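Local coordinates for sporulation and cell division protein SsgA (Streptomyces sp. Ag82_O1-9, PDB 6SLC), which probably takes part in sporulation-specific cell division, as a member of the SsgA-like family that includes the FtsZ-recruiting protein SsgB, at residues L41-Y49 against A56-G64. Sequence-based numbering, arbitrary orientation.
Sequences LPVPAGLRY and AVHATFHTG
Leu47 and Ala59 face each other across a beta hairpin, a non-hydrogen-bonded pair on the side of the sheet where Ala45, Phe61 and helix 121-134 also lie. From CB of Leu47, chi1 (-63°) sets CG beside the backbone N, and chi2 (-172°) extends CD1 away from CA while CD2 turns to the neighbouring strand; this methyl meets Ala59 CB at 3.6 Å and comes more loosely near Val57 CG1. Beyond the hairpin the leucine also packs on Leu124 and Phe127. Further along, Phe61 CB lies 3.8 Å from Val43 CG1, and its ring carbon CD1 approaches the Ala45 methyl obliquely.

Five backbone hydrogen bonds hold the antiparallel strands together. Gly46 and Thr60 exchange two, the straighter running from Thr60 N to Gly46 O (2.8 Å, 170° at the hydrogen); Arg48 and His58 form another reciprocal pair, and His62 N donates to Pro44 O at 2.9 Å. That last carbonyl also meets the edge of the histidine ring, with His62 CD2 3.4 Å from Pro44 O, while Thr60 CG2 lies above one ring face, offset toward its rim. Beside Gly46 a water lies 2.9 Å from Thr60 OG1 and gives a weak bond to Gly46 O, which thus accepts from both backbone and solvent. At the far end, the Tyr49 ring turns its edge to Ala56 O, 3.1 Å from CD1, as its hydroxyl bonds Pro54 O in the connecting loop.

The two faces differ in chemistry. On the apolar one, helix 121-134 packs on Leu47 and Tyr49, while Val43, Ala45 and Phe61 adjoin strand 19-34. Arg48, His58 and Thr60 line the polar one: Arg48 NE pairs with Asp50 within its own strand, and His58 NE2 bonds Asp53, so that this bond and that of Tyr49 tie the loop to both strands.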
# COMPACT_ATOMS: atom_id res chain seq x y z
N LEU A 41 22.42 -15.34 -1.00
CA LEU A 41 21.26 -15.23 -1.91
C LEU A 41 20.88 -13.76 -2.03
O LEU A 41 21.00 -13.00 -1.07
CB LEU A 41 20.09 -16.05 -1.35
CG LEU A 41 20.35 -17.56 -1.24
CD1 LEU A 41 19.24 -18.24 -0.46
CD2 LEU A 41 20.49 -18.20 -2.61
N PRO A 42 20.37 -13.33 -3.20
CA PRO A 42 19.98 -11.94 -3.41
C PRO A 42 18.64 -11.66 -2.72
O PRO A 42 17.71 -12.46 -2.85
CB PRO A 42 19.83 -11.84 -4.94
CG PRO A 42 19.37 -13.21 -5.34
CD PRO A 42 20.08 -14.15 -4.38
N VAL A 43 18.57 -10.53 -2.00
CA VAL A 43 17.31 -10.03 -1.40
C VAL A 43 17.14 -8.59 -1.83
O VAL A 43 17.68 -7.69 -1.20
CB VAL A 43 17.33 -10.16 0.13
CG1 VAL A 43 16.04 -9.64 0.73
CG2 VAL A 43 17.58 -11.59 0.57
N PRO A 44 16.36 -8.31 -2.90
CA PRO A 44 15.92 -6.95 -3.18
C PRO A 44 15.14 -6.45 -1.95
O PRO A 44 14.37 -7.21 -1.38
CB PRO A 44 15.01 -7.05 -4.41
CG PRO A 44 15.20 -8.46 -4.95
CD PRO A 44 15.75 -9.29 -3.81
N ALA A 45 15.39 -5.22 -1.54
CA ALA A 45 14.76 -4.61 -0.36
C ALA A 45 14.36 -3.19 -0.73
O ALA A 45 15.11 -2.55 -1.47
CB ALA A 45 15.69 -4.64 0.81
N GLY A 46 13.16 -2.79 -0.31
CA GLY A 46 12.70 -1.40 -0.37
C GLY A 46 12.82 -0.79 1.01
O GLY A 46 12.39 -1.43 1.98
N LEU A 47 13.47 0.36 1.10
CA LEU A 47 13.52 1.15 2.34
C LEU A 47 12.60 2.35 2.13
O LEU A 47 12.56 2.88 1.01
CB LEU A 47 14.96 1.58 2.63
CG LEU A 47 15.96 0.46 2.87
CD1 LEU A 47 17.29 1.07 3.33
CD2 LEU A 47 15.47 -0.56 3.90
N ARG A 48 11.86 2.72 3.16
CA ARG A 48 10.90 3.85 3.12
C ARG A 48 11.09 4.63 4.43
O ARG A 48 11.22 4.01 5.51
CB ARG A 48 9.54 3.20 2.87
CG ARG A 48 8.29 4.04 3.06
CD ARG A 48 7.17 3.11 3.55
NE ARG A 48 5.99 3.91 3.77
CZ ARG A 48 5.17 4.31 2.81
NH1 ARG A 48 5.38 3.94 1.56
NH2 ARG A 48 4.12 5.06 3.12
N TYR A 49 11.23 5.95 4.33
CA TYR A 49 11.21 6.88 5.47
C TYR A 49 9.98 7.78 5.36
O TYR A 49 9.81 8.40 4.31
CB TYR A 49 12.50 7.69 5.50
CG TYR A 49 12.57 8.64 6.66
CD1 TYR A 49 12.82 8.17 7.94
CD2 TYR A 49 12.38 10.00 6.48
CE1 TYR A 49 12.89 9.03 9.02
CE2 TYR A 49 12.44 10.88 7.56
CZ TYR A 49 12.69 10.38 8.83
OH TYR A 49 12.76 11.22 9.89
N ALA A 56 11.65 6.16 12.46
CA ALA A 56 11.60 4.79 11.89
C ALA A 56 12.09 4.76 10.44
O ALA A 56 11.96 5.75 9.71
CB ALA A 56 10.22 4.21 11.99
N VAL A 57 12.64 3.62 10.07
CA VAL A 57 12.84 3.21 8.66
C VAL A 57 12.10 1.89 8.47
O VAL A 57 12.31 0.97 9.28
CB VAL A 57 14.32 3.11 8.32
CG1 VAL A 57 14.54 2.45 6.96
CG2 VAL A 57 14.97 4.49 8.36
N HIS A 58 11.24 1.83 7.45
CA HIS A 58 10.47 0.61 7.08
C HIS A 58 11.24 -0.11 5.98
O HIS A 58 11.62 0.54 5.00
CB HIS A 58 9.04 0.98 6.71
CG HIS A 58 8.32 1.59 7.87
ND1 HIS A 58 7.63 0.81 8.81
CD2 HIS A 58 8.20 2.88 8.27
CE1 HIS A 58 7.13 1.60 9.73
NE2 HIS A 58 7.46 2.88 9.42
N ALA A 59 11.50 -1.40 6.19
CA ALA A 59 12.20 -2.25 5.20
C ALA A 59 11.23 -3.34 4.71
O ALA A 59 10.58 -3.99 5.54
CB ALA A 59 13.45 -2.83 5.81
N THR A 60 11.11 -3.48 3.39
CA THR A 60 10.45 -4.64 2.73
C THR A 60 11.52 -5.52 2.07
O THR A 60 12.18 -5.06 1.13
CB THR A 60 9.42 -4.15 1.72
OG1 THR A 60 8.48 -3.31 2.38
CG2 THR A 60 8.68 -5.29 1.07
N PHE A 61 11.74 -6.72 2.59
CA PHE A 61 12.63 -7.75 2.00
C PHE A 61 11.81 -8.62 1.05
O PHE A 61 10.89 -9.31 1.51
CB PHE A 61 13.28 -8.58 3.11
CG PHE A 61 14.02 -7.76 4.12
CD1 PHE A 61 15.11 -7.00 3.76
CD2 PHE A 61 13.64 -7.77 5.45
CE1 PHE A 61 15.79 -6.23 4.70
CE2 PHE A 61 14.32 -7.01 6.39
CZ PHE A 61 15.38 -6.23 6.01
N HIS A 62 12.11 -8.56 -0.24
CA HIS A 62 11.47 -9.42 -1.28
C HIS A 62 12.17 -10.77 -1.24
O HIS A 62 13.24 -10.90 -1.86
CB HIS A 62 11.52 -8.72 -2.64
CG HIS A 62 10.80 -7.41 -2.64
ND1 HIS A 62 9.43 -7.31 -2.86
CD2 HIS A 62 11.26 -6.16 -2.43
CE1 HIS A 62 9.08 -6.04 -2.79
NE2 HIS A 62 10.19 -5.31 -2.53
N THR A 63 11.62 -11.71 -0.46
CA THR A 63 12.24 -13.04 -0.18
C THR A 63 11.80 -14.09 -1.21
O THR A 63 12.37 -15.20 -1.18
CB THR A 63 11.94 -13.50 1.25
OG1 THR A 63 10.52 -13.48 1.42
CG2 THR A 63 12.62 -12.62 2.27
N GLY A 64 10.83 -13.76 -2.06
CA GLY A 64 10.39 -14.58 -3.21
C GLY A 64 9.49 -13.76 -4.11
O GLY A 64 9.29 -12.56 -3.81
O HOH W 1 9.21 -0.54 2.76